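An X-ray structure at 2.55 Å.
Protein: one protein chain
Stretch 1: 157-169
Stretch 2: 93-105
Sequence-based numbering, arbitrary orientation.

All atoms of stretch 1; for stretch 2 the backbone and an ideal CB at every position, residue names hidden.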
ATOM      1  N   GLN A 157      35.806 -39.247  -4.569  1.00 37.28           N
ATOM      2  CA  GLN A 157      36.750 -38.433  -5.312  1.00 35.52           C
ATOM      3  C   GLN A 157      37.310 -37.300  -4.438  1.00 36.55           C
ATOM      4  O   GLN A 157      36.611 -36.739  -3.596  1.00 35.23           O
ATOM      5  CB  GLN A 157      36.030 -37.879  -6.526  1.00 32.72           C
ATOM      6  CG  GLN A 157      36.705 -38.137  -7.833  1.00 45.74           C
ATOM      7  CD  GLN A 157      37.019 -39.605  -8.125  1.00 49.58           C
ATOM      8  OE1 GLN A 157      37.981 -39.902  -8.835  1.00 49.94           O
ATOM      9  NE2 GLN A 157      36.200 -40.518  -7.605  1.00 43.49           N
ATOM     10  N   GLU A 158      38.579 -36.968  -4.628  1.00 39.25           N
ATOM     11  CA  GLU A 158      39.218 -35.942  -3.804  1.00 37.45           C
ATOM     12  C   GLU A 158      38.638 -34.548  -4.062  1.00 33.40           C
ATOM     13  O   GLU A 158      38.554 -34.110  -5.213  1.00 33.64           O
ATOM     14  CB  GLU A 158      40.724 -35.937  -4.057  1.00 36.47           C
ATOM     15  CG  GLU A 158      41.517 -35.191  -3.016  1.00 41.08           C
ATOM     16  CD  GLU A 158      42.998 -35.175  -3.325  1.00 54.79           C
ATOM     17  OE1 GLU A 158      43.470 -36.059  -4.077  1.00 64.39           O
ATOM     18  OE2 GLU A 158      43.695 -34.271  -2.819  1.00 58.88           O
ATOM     19  N   PHE A 159      38.234 -33.852  -3.001  1.00 31.86           N
ATOM     20  CA  PHE A 159      37.732 -32.488  -3.154  1.00 27.63           C
ATOM     21  C   PHE A 159      38.890 -31.566  -3.543  1.00 26.97           C
ATOM     22  O   PHE A 159      39.920 -31.550  -2.882  1.00 28.59           O
ATOM     23  CB  PHE A 159      37.036 -31.997  -1.882  1.00 21.81           C
ATOM     24  CG  PHE A 159      36.160 -30.786  -2.106  1.00 24.12           C
ATOM     25  CD1 PHE A 159      35.024 -30.874  -2.888  1.00 19.80           C
ATOM     26  CD2 PHE A 159      36.481 -29.566  -1.545  1.00 21.57           C
ATOM     27  CE1 PHE A 159      34.232 -29.776  -3.098  1.00 20.68           C
ATOM     28  CE2 PHE A 159      35.687 -28.465  -1.749  1.00 20.73           C
ATOM     29  CZ  PHE A 159      34.563 -28.565  -2.532  1.00 19.57           C
ATOM     30  N   PRO A 160      38.728 -30.801  -4.629  1.00 23.89           N
ATOM     31  CA  PRO A 160      39.899 -30.153  -5.223  1.00 20.90           C
ATOM     32  C   PRO A 160      40.395 -28.895  -4.511  1.00 25.06           C
ATOM     33  O   PRO A 160      41.513 -28.463  -4.796  1.00 24.95           O
ATOM     34  CB  PRO A 160      39.423 -29.816  -6.637  1.00 23.93           C
ATOM     35  CG  PRO A 160      37.950 -29.685  -6.511  1.00 22.99           C
ATOM     36  CD  PRO A 160      37.526 -30.664  -5.467  1.00 22.00           C
ATOM     37  N   VAL A 161      39.602 -28.297  -3.624  1.00 23.28           N
ATOM     38  CA  VAL A 161      40.056 -27.083  -2.949  1.00 22.81           C
ATOM     39  C   VAL A 161      39.657 -27.080  -1.483  1.00 22.10           C
ATOM     40  O   VAL A 161      38.979 -27.977  -1.032  1.00 21.46           O
ATOM     41  CB  VAL A 161      39.493 -25.784  -3.604  1.00 23.20           C
ATOM     42  CG1 VAL A 161      39.799 -25.716  -5.106  1.00 18.64           C
ATOM     43  CG2 VAL A 161      37.993 -25.652  -3.332  1.00 20.58           C
ATOM     44  N   ASN A 162      40.096 -26.071  -0.740  1.00 21.37           N
ATOM     45  CA  ASN A 162      39.544 -25.821   0.577  1.00 24.09           C
ATOM     46  C   ASN A 162      38.391 -24.844   0.427  1.00 26.33           C
ATOM     47  O   ASN A 162      38.587 -23.723  -0.033  1.00 25.70           O
ATOM     48  CB  ASN A 162      40.593 -25.239   1.512  1.00 24.34           C
ATOM     49  CG  ASN A 162      41.815 -26.131   1.646  1.00 27.36           C
ATOM     50  OD1 ASN A 162      41.724 -27.284   2.067  1.00 26.33           O
ATOM     51  ND2 ASN A 162      42.964 -25.600   1.278  1.00 26.38           N
ATOM     52  N   LEU A 163      37.188 -25.275   0.795  1.00 21.85           N
ATOM     53  CA  LEU A 163      36.023 -24.434   0.658  1.00 22.02           C
ATOM     54  C   LEU A 163      35.810 -23.623   1.922  1.00 21.89           C
ATOM     55  O   LEU A 163      36.015 -24.112   3.022  1.00 22.80           O
ATOM     56  CB  LEU A 163      34.788 -25.272   0.356  1.00 22.47           C
ATOM     57  CG  LEU A 163      33.703 -24.415  -0.281  1.00 22.09           C
ATOM     58  CD1 LEU A 163      34.173 -23.934  -1.659  1.00 20.31           C
ATOM     59  CD2 LEU A 163      32.387 -25.178  -0.371  1.00 20.06           C
ATOM     60  N   VAL A 164      35.422 -22.369   1.754  1.00 20.25           N
ATOM     61  CA  VAL A 164      35.129 -21.497   2.876  1.00 19.61           C
ATOM     62  C   VAL A 164      33.828 -20.818   2.541  1.00 22.15           C
ATOM     63  O   VAL A 164      33.593 -20.448   1.391  1.00 22.25           O
ATOM     64  CB  VAL A 164      36.229 -20.450   3.098  1.00 18.85           C
ATOM     65  CG1 VAL A 164      35.821 -19.444   4.159  1.00 18.87           C
ATOM     66  CG2 VAL A 164      37.499 -21.133   3.507  1.00 22.08           C
ATOM     67  N   THR A 165      32.973 -20.673   3.541  1.00 22.00           N
ATOM     68  CA  THR A 165      31.611 -20.268   3.298  1.00 18.09           C
ATOM     69  C   THR A 165      31.331 -18.958   3.977  1.00 18.56           C
ATOM     70  O   THR A 165      31.861 -18.684   5.038  1.00 22.15           O
ATOM     71  CB  THR A 165      30.635 -21.356   3.784  1.00 20.01           C
ATOM     72  OG1 THR A 165      29.622 -21.530   2.812  1.00 29.45           O
ATOM     73  CG2 THR A 165      29.960 -20.983   5.051  1.00 18.48           C
ATOM     74  N   CYS A 166      30.505 -18.140   3.347  1.00 20.02           N
ATOM     75  CA  CYS A 166      30.050 -16.898   3.948  1.00 18.83           C
ATOM     76  C   CYS A 166      28.595 -16.624   3.508  1.00 19.27           C
ATOM     77  O   CYS A 166      28.346 -15.978   2.494  1.00 18.28           O
ATOM     78  CB  CYS A 166      30.992 -15.748   3.567  1.00 15.11           C
ATOM     79  SG  CYS A 166      30.512 -14.141   4.262  1.00 22.46           S
ATOM     80  N   PHE A 167      27.644 -17.150   4.269  1.00 21.70           N
ATOM     81  CA  PHE A 167      26.221 -17.081   3.926  1.00 20.71           C
ATOM     82  C   PHE A 167      25.479 -16.104   4.848  1.00 20.30           C
ATOM     83  O   PHE A 167      25.392 -16.328   6.058  1.00 22.33           O
ATOM     84  CB  PHE A 167      25.589 -18.475   4.042  1.00 18.22           C
ATOM     85  CG  PHE A 167      26.141 -19.495   3.065  1.00 19.82           C
ATOM     86  CD1 PHE A 167      26.663 -19.106   1.838  1.00 21.87           C
ATOM     87  CD2 PHE A 167      26.114 -20.858   3.371  1.00 22.82           C
ATOM     88  CE1 PHE A 167      27.164 -20.058   0.930  1.00 18.54           C
ATOM     89  CE2 PHE A 167      26.610 -21.823   2.470  1.00 17.50           C
ATOM     90  CZ  PHE A 167      27.129 -21.422   1.247  1.00 17.01           C
ATOM     91  N   GLU A 168      24.956 -15.015   4.294  1.00 17.76           N
ATOM     92  CA  GLU A 168      24.262 -14.024   5.121  1.00 20.67           C
ATOM     93  C   GLU A 168      22.761 -14.187   4.982  1.00 21.25           C
ATOM     94  O   GLU A 168      22.295 -14.933   4.117  1.00 19.94           O
ATOM     95  CB  GLU A 168      24.653 -12.586   4.746  1.00 21.59           C
ATOM     96  CG  GLU A 168      24.116 -12.135   3.385  1.00 21.53           C
ATOM     97  CD  GLU A 168      23.991 -10.626   3.257  1.00 21.34           C
ATOM     98  OE1 GLU A 168      23.618  -9.967   4.246  1.00 21.62           O
ATOM     99  OE2 GLU A 168      24.264 -10.096   2.164  1.00 20.38           O
ATOM    100  N   GLY A 169      22.016 -13.478   5.830  1.00 21.23           N
ATOM    101  CA  GLY A 169      20.563 -13.519   5.817  1.00 19.10           C
ATOM    102  C   GLY A 169      19.935 -12.131   5.820  1.00 22.28           C
ATOM    103  O   GLY A 169      18.812 -11.938   6.301  1.00 18.29           O
ATOM    104  N   UNK A  93      48.185 -27.251   0.882  1.00 31.00           N
ATOM    105  CA  UNK A  93      48.707 -27.231  -0.479  1.00 31.46           C
ATOM    106  C   UNK A  93      47.611 -26.949  -1.483  1.00 33.50           C
ATOM    107  O   UNK A  93      47.873 -26.839  -2.674  1.00 40.26           O
ATOM    108  CB  UNK A  93      49.390 -28.559  -0.811  1.00 31.46           C
ATOM    109  N   UNK A  94      46.376 -26.846  -1.017  1.00 32.09           N
ATOM    110  CA  UNK A  94      45.283 -26.591  -1.935  1.00 30.13           C
ATOM    111  C   UNK A  94      44.906 -25.121  -1.935  1.00 29.27           C
ATOM    112  O   UNK A  94      45.133 -24.412  -0.952  1.00 32.99           O
ATOM    113  CB  UNK A  94      44.070 -27.450  -1.573  1.00 30.13           C
ATOM    114  N   UNK A  95      44.346 -24.651  -3.042  1.00 25.89           N
ATOM    115  CA  UNK A  95      43.796 -23.306  -3.069  1.00 28.71           C
ATOM    116  C   UNK A  95      42.541 -23.207  -2.181  1.00 25.78           C
ATOM    117  O   UNK A  95      41.842 -24.195  -1.933  1.00 23.93           O
ATOM    118  CB  UNK A  95      43.467 -22.902  -4.508  1.00 28.71           C
ATOM    119  N   UNK A  96      42.264 -22.012  -1.692  1.00 22.23           N
ATOM    120  CA  UNK A  96      41.066 -21.806  -0.897  1.00 25.81           C
ATOM    121  C   UNK A  96      40.036 -20.952  -1.633  1.00 23.98           C
ATOM    122  O   UNK A  96      40.312 -19.810  -1.982  1.00 27.20           O
ATOM    123  CB  UNK A  96      41.430 -21.153   0.438  1.00 25.81           C
ATOM    124  N   UNK A  97      38.861 -21.510  -1.892  1.00 18.69           N
ATOM    125  CA  UNK A  97      37.796 -20.726  -2.509  1.00 22.90           C
ATOM    126  C   UNK A  97      36.712 -20.358  -1.499  1.00 21.56           C
ATOM    127  O   UNK A  97      36.164 -21.217  -0.811  1.00 17.52           O
ATOM    128  CB  UNK A  97      37.181 -21.499  -3.677  1.00 22.90           C
ATOM    129  N   UNK A  98      36.423 -19.067  -1.404  1.00 23.36           N
ATOM    130  CA  UNK A  98      35.326 -18.598  -0.571  1.00 21.38           C
ATOM    131  C   UNK A  98      34.082 -18.490  -1.438  1.00 23.35           C
ATOM    132  O   UNK A  98      34.105 -17.845  -2.504  1.00 20.45           O
ATOM    133  CB  UNK A  98      35.658 -17.258   0.087  1.00 21.38           C
ATOM    134  N   UNK A  99      33.007 -19.144  -0.999  1.00 19.30           N
ATOM    135  CA  UNK A  99      31.718 -18.976  -1.662  1.00 17.48           C
ATOM    136  C   UNK A  99      30.747 -18.217  -0.780  1.00 16.97           C
ATOM    137  O   UNK A  99      30.629 -18.482   0.418  1.00 17.82           O
ATOM    138  CB  UNK A  99      31.128 -20.336  -2.042  1.00 17.48           C
ATOM    139  N   UNK A 100      30.058 -17.261  -1.394  1.00 18.43           N
ATOM    140  CA  UNK A 100      29.065 -16.436  -0.718  1.00 16.04           C
ATOM    141  C   UNK A 100      27.696 -16.613  -1.355  1.00 20.16           C
ATOM    142  O   UNK A 100      27.581 -16.767  -2.583  1.00 19.18           O
ATOM    143  CB  UNK A 100      29.478 -14.963  -0.750  1.00 16.04           C
ATOM    144  N   UNK A 101      26.662 -16.554  -0.516  1.00 19.21           N
ATOM    145  CA  UNK A 101      25.278 -16.571  -0.954  1.00 15.42           C
ATOM    146  C   UNK A 101      24.395 -16.036   0.161  1.00 20.07           C
ATOM    147  O   UNK A 101      24.887 -15.555   1.187  1.00 21.97           O
ATOM    148  CB  UNK A 101      24.848 -17.982  -1.362  1.00 15.42           C
ATOM    149  N   UNK A 102      23.086 -16.115  -0.011  1.00 15.44           N
ATOM    150  CA  UNK A 102      22.216 -15.598   1.026  1.00 16.74           C
ATOM    151  C   UNK A 102      20.982 -16.441   1.236  1.00 17.84           C
ATOM    152  O   UNK A 102      20.364 -16.927   0.281  1.00 15.33           O
ATOM    153  CB  UNK A 102      21.803 -14.163   0.692  1.00 16.74           C
ATOM    154  N   UNK A 103      20.624 -16.603   2.503  1.00 16.42           N
ATOM    155  CA  UNK A 103      19.543 -17.501   2.859  1.00 14.66           C
ATOM    156  C   UNK A 103      18.215 -16.827   3.195  1.00 16.18           C
ATOM    157  O   UNK A 103      17.226 -17.520   3.418  1.00 19.05           O
ATOM    158  CB  UNK A 103      19.983 -18.350   4.053  1.00 14.66           C
ATOM    159  N   UNK A 104      18.189 -15.497   3.251  1.00 15.15           N
ATOM    160  CA  UNK A 104      16.934 -14.779   3.429  1.00 15.12           C
ATOM    161  C   UNK A 104      16.317 -14.639   2.059  1.00 16.61           C
ATOM    162  O   UNK A 104      16.987 -14.900   1.061  1.00 15.17           O
ATOM    163  CB  UNK A 104      17.137 -13.418   4.097  1.00 15.12           C
ATOM    164  N   UNK A 105      15.044 -14.238   2.018  1.00 17.87           N
ATOM    165  CA  UNK A 105      14.248 -14.227   0.789  1.00 15.69           C
ATOM    166  C   UNK A 105      13.226 -13.097   0.785  1.00 15.59           C
ATOM    167  O   UNK A 105      12.807 -12.628   1.835  1.00 14.98           O
ATOM    168  CB  UNK A 105      13.535 -15.569   0.610  1.00 15.69           C
TER

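Two parallel strands lie side by side, pairing Asn162 to Glu168 with positions 96 to 102, so a backbone ladder fixes the register and side chains alternate between the two faces of the sheet.

Position 93 has nothing of stretch 1 near its CB; it is Ser93. At position 94 CA-to-CB points toward stretch 1, past the carbonyl of Pro160, with the carboxylate of Glu158 farther along. A long basic side chain suits this path, arginine or lysine. Lys94 runs along it, its NZ forming a salt bridge of 3.0 Å with Glu158 OE2.

Position 95 points sideways, its CB 4.7 Å from Val161 CG1, and makes few demands. Lys95 sends its end away; its backbone does the work, as Lys95 O accepts from Asn162 N at 2.8 Å.

Position 96 shares a face with Asn162 and Val164, so a small branched residue, polar or apolar, would serve. Thr96 sets CG2 3.5 Å from Val164 CG2. Position 97, on the other face, meets Val161 CG2 and Leu163 CD1, an apolar setting for valine, isoleucine or leucine. Val97 places CG2 4.1 Å from Val161 CG2.

Position 98 returns to the face of Val164 and Cys166, where an aliphatic chain could reach across. Leu98 does so, with CD1 3.6 Å from Val164 CG1 and 3.8 Å from Cys166 CB. Position 99 lies near Leu163 CD1 and the Phe167 ring, again favouring a branched aliphatic residue. Val99 brings CG1 to 4.0 Å from Leu163 CD1, and its N donates to Val164 O at 2.8 Å.

At position 100 the face carries Cys166 and, farther on, the carboxylate of Glu168. A long side chain ending in a donor would suit. Tyr100 passes Cys166, and its OH donates to Glu168 OE2 at 2.7 Å.

Position 101 is extended, not exclusive to glycine, but an ideal CB would lie 3.8 Å from Phe167 CD1, so a small residue is reasonable. Gly101 leaves the ring edge beside its backbone.

Position 102 has its CB 3.5 Å from Glu168 O; facing mainly a carbonyl, it would suit many side chains, polar ones included. The end of the His102 side chain leads away, and its ND1 donates to the backbone O of position 104 at 3.1 Å.

Position 103 points sideways near Gly169, whose bare CA could accept a flat ring. Tyr103 covers it, Gly169 CA lying 3.7 Å from the centroid of the Tyr103 ring. Position 104 has its ideal CB a tight 3.1 Å from Gly169 O, which selects little beyond a side chain that can turn aside. Asp104 OD1 lies 3.5 Å from Gly169 O, two acceptors that do not bond; its carboxylate is hydrogen-bonded elsewhere in the structure. Position 105, out of reach, is Val105.

Stretch 2, residues 93-105: SKKTVLVYGHYDV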
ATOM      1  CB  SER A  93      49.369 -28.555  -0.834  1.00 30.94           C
ATOM      2  OG  SER A  93      48.397 -29.576  -0.953  1.00 42.10           O
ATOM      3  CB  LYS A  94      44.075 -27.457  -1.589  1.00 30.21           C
ATOM      4  CG  LYS A  94      44.298 -28.942  -1.827  1.00 31.36           C
ATOM      5  CD  LYS A  94      42.965 -29.668  -1.964  1.00 32.36           C
ATOM      6  CE  LYS A  94      43.141 -31.142  -2.267  1.00 26.80           C
ATOM      7  NZ  LYS A  94      43.163 -31.929  -1.019  1.00 34.93           N
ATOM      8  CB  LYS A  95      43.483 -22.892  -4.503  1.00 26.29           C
ATOM      9  CG  LYS A  95      44.702 -22.816  -5.383  1.00 26.61           C
ATOM     10  CD  LYS A  95      44.308 -22.691  -6.847  1.00 33.84           C
ATOM     11  CE  LYS A  95      45.526 -22.709  -7.773  1.00 38.07           C
ATOM     12  NZ  LYS A  95      45.159 -22.599  -9.217  1.00 38.39           N
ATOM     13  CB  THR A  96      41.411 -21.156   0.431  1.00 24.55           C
ATOM     14  OG1 THR A  96      42.223 -22.060   1.183  1.00 30.72           O
ATOM     15  CG2 THR A  96      40.150 -20.848   1.207  1.00 25.36           C
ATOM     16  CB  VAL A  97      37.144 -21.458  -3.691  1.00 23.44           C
ATOM     17  CG1 VAL A  97      36.073 -20.585  -4.314  1.00 21.39           C
ATOM     18  CG2 VAL A  97      38.184 -21.813  -4.721  1.00 21.63           C
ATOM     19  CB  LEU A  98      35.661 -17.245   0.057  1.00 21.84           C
ATOM     20  CG  LEU A  98      34.540 -16.514   0.807  1.00 21.72           C
ATOM     21  CD1 LEU A  98      33.903 -17.440   1.792  1.00 26.02           C
ATOM     22  CD2 LEU A  98      35.080 -15.323   1.549  1.00 19.23           C
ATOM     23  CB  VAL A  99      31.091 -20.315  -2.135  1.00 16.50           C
ATOM     24  CG1 VAL A  99      31.957 -20.947  -3.204  1.00 19.21           C
ATOM     25  CG2 VAL A  99      30.879 -21.273  -0.967  1.00 17.03           C
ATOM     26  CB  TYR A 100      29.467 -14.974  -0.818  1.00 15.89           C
ATOM     27  CG  TYR A 100      28.332 -13.994  -0.629  1.00 18.88           C
ATOM     28  CD1 TYR A 100      27.518 -13.614  -1.700  1.00 18.46           C
ATOM     29  CD2 TYR A 100      28.092 -13.421   0.610  1.00 18.03           C
ATOM     30  CE1 TYR A 100      26.485 -12.733  -1.527  1.00 19.04           C
ATOM     31  CE2 TYR A 100      27.072 -12.523   0.787  1.00 19.07           C
ATOM     32  CZ  TYR A 100      26.272 -12.183  -0.281  1.00 18.83           C
ATOM     33  OH  TYR A 100      25.259 -11.287  -0.096  1.00 18.67           O
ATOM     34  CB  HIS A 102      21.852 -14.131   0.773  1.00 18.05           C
ATOM     35  CG  HIS A 102      20.959 -13.900  -0.409  1.00 21.06           C
ATOM     36  ND1 HIS A 102      19.582 -13.931  -0.322  1.00 16.45           N
ATOM     37  CD2 HIS A 102      21.247 -13.572  -1.694  1.00 20.30           C
ATOM     38  CE1 HIS A 102      19.064 -13.663  -1.509  1.00 17.69           C
ATOM     39  NE2 HIS A 102      20.053 -13.437  -2.358  1.00 18.18           N
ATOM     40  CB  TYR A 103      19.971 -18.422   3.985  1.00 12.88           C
ATOM     41  CG  TYR A 103      20.345 -17.739   5.275  1.00 18.14           C
ATOM     42  CD1 TYR A 103      19.366 -17.307   6.165  1.00 16.54           C
ATOM     43  CD2 TYR A 103      21.687 -17.568   5.638  1.00 17.72           C
ATOM     44  CE1 TYR A 103      19.702 -16.694   7.370  1.00 16.96           C
ATOM     45  CE2 TYR A 103      22.029 -16.965   6.840  1.00 18.75           C
ATOM     46  CZ  TYR A 103      21.025 -16.532   7.706  1.00 19.30           C
ATOM     47  OH  TYR A 103      21.343 -15.937   8.903  1.00 18.44           O
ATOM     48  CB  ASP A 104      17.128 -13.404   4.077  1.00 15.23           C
ATOM     49  CG  ASP A 104      18.017 -12.480   3.251  1.00 20.43           C
ATOM     50  OD1 ASP A 104      19.176 -12.851   2.953  1.00 19.72           O
ATOM     51  OD2 ASP A 104      17.561 -11.370   2.902  1.00 22.18           O
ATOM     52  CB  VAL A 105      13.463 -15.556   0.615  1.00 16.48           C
ATOM     53  CG1 VAL A 105      14.405 -16.738   0.408  1.00 13.16           C
ATOM     54  CG2 VAL A 105      12.548 -15.812   1.813  1.00 13.22           C
TER
HETATM   55  O   HOH W   1      43.516 -26.773  -4.634  1.00 27.21           O
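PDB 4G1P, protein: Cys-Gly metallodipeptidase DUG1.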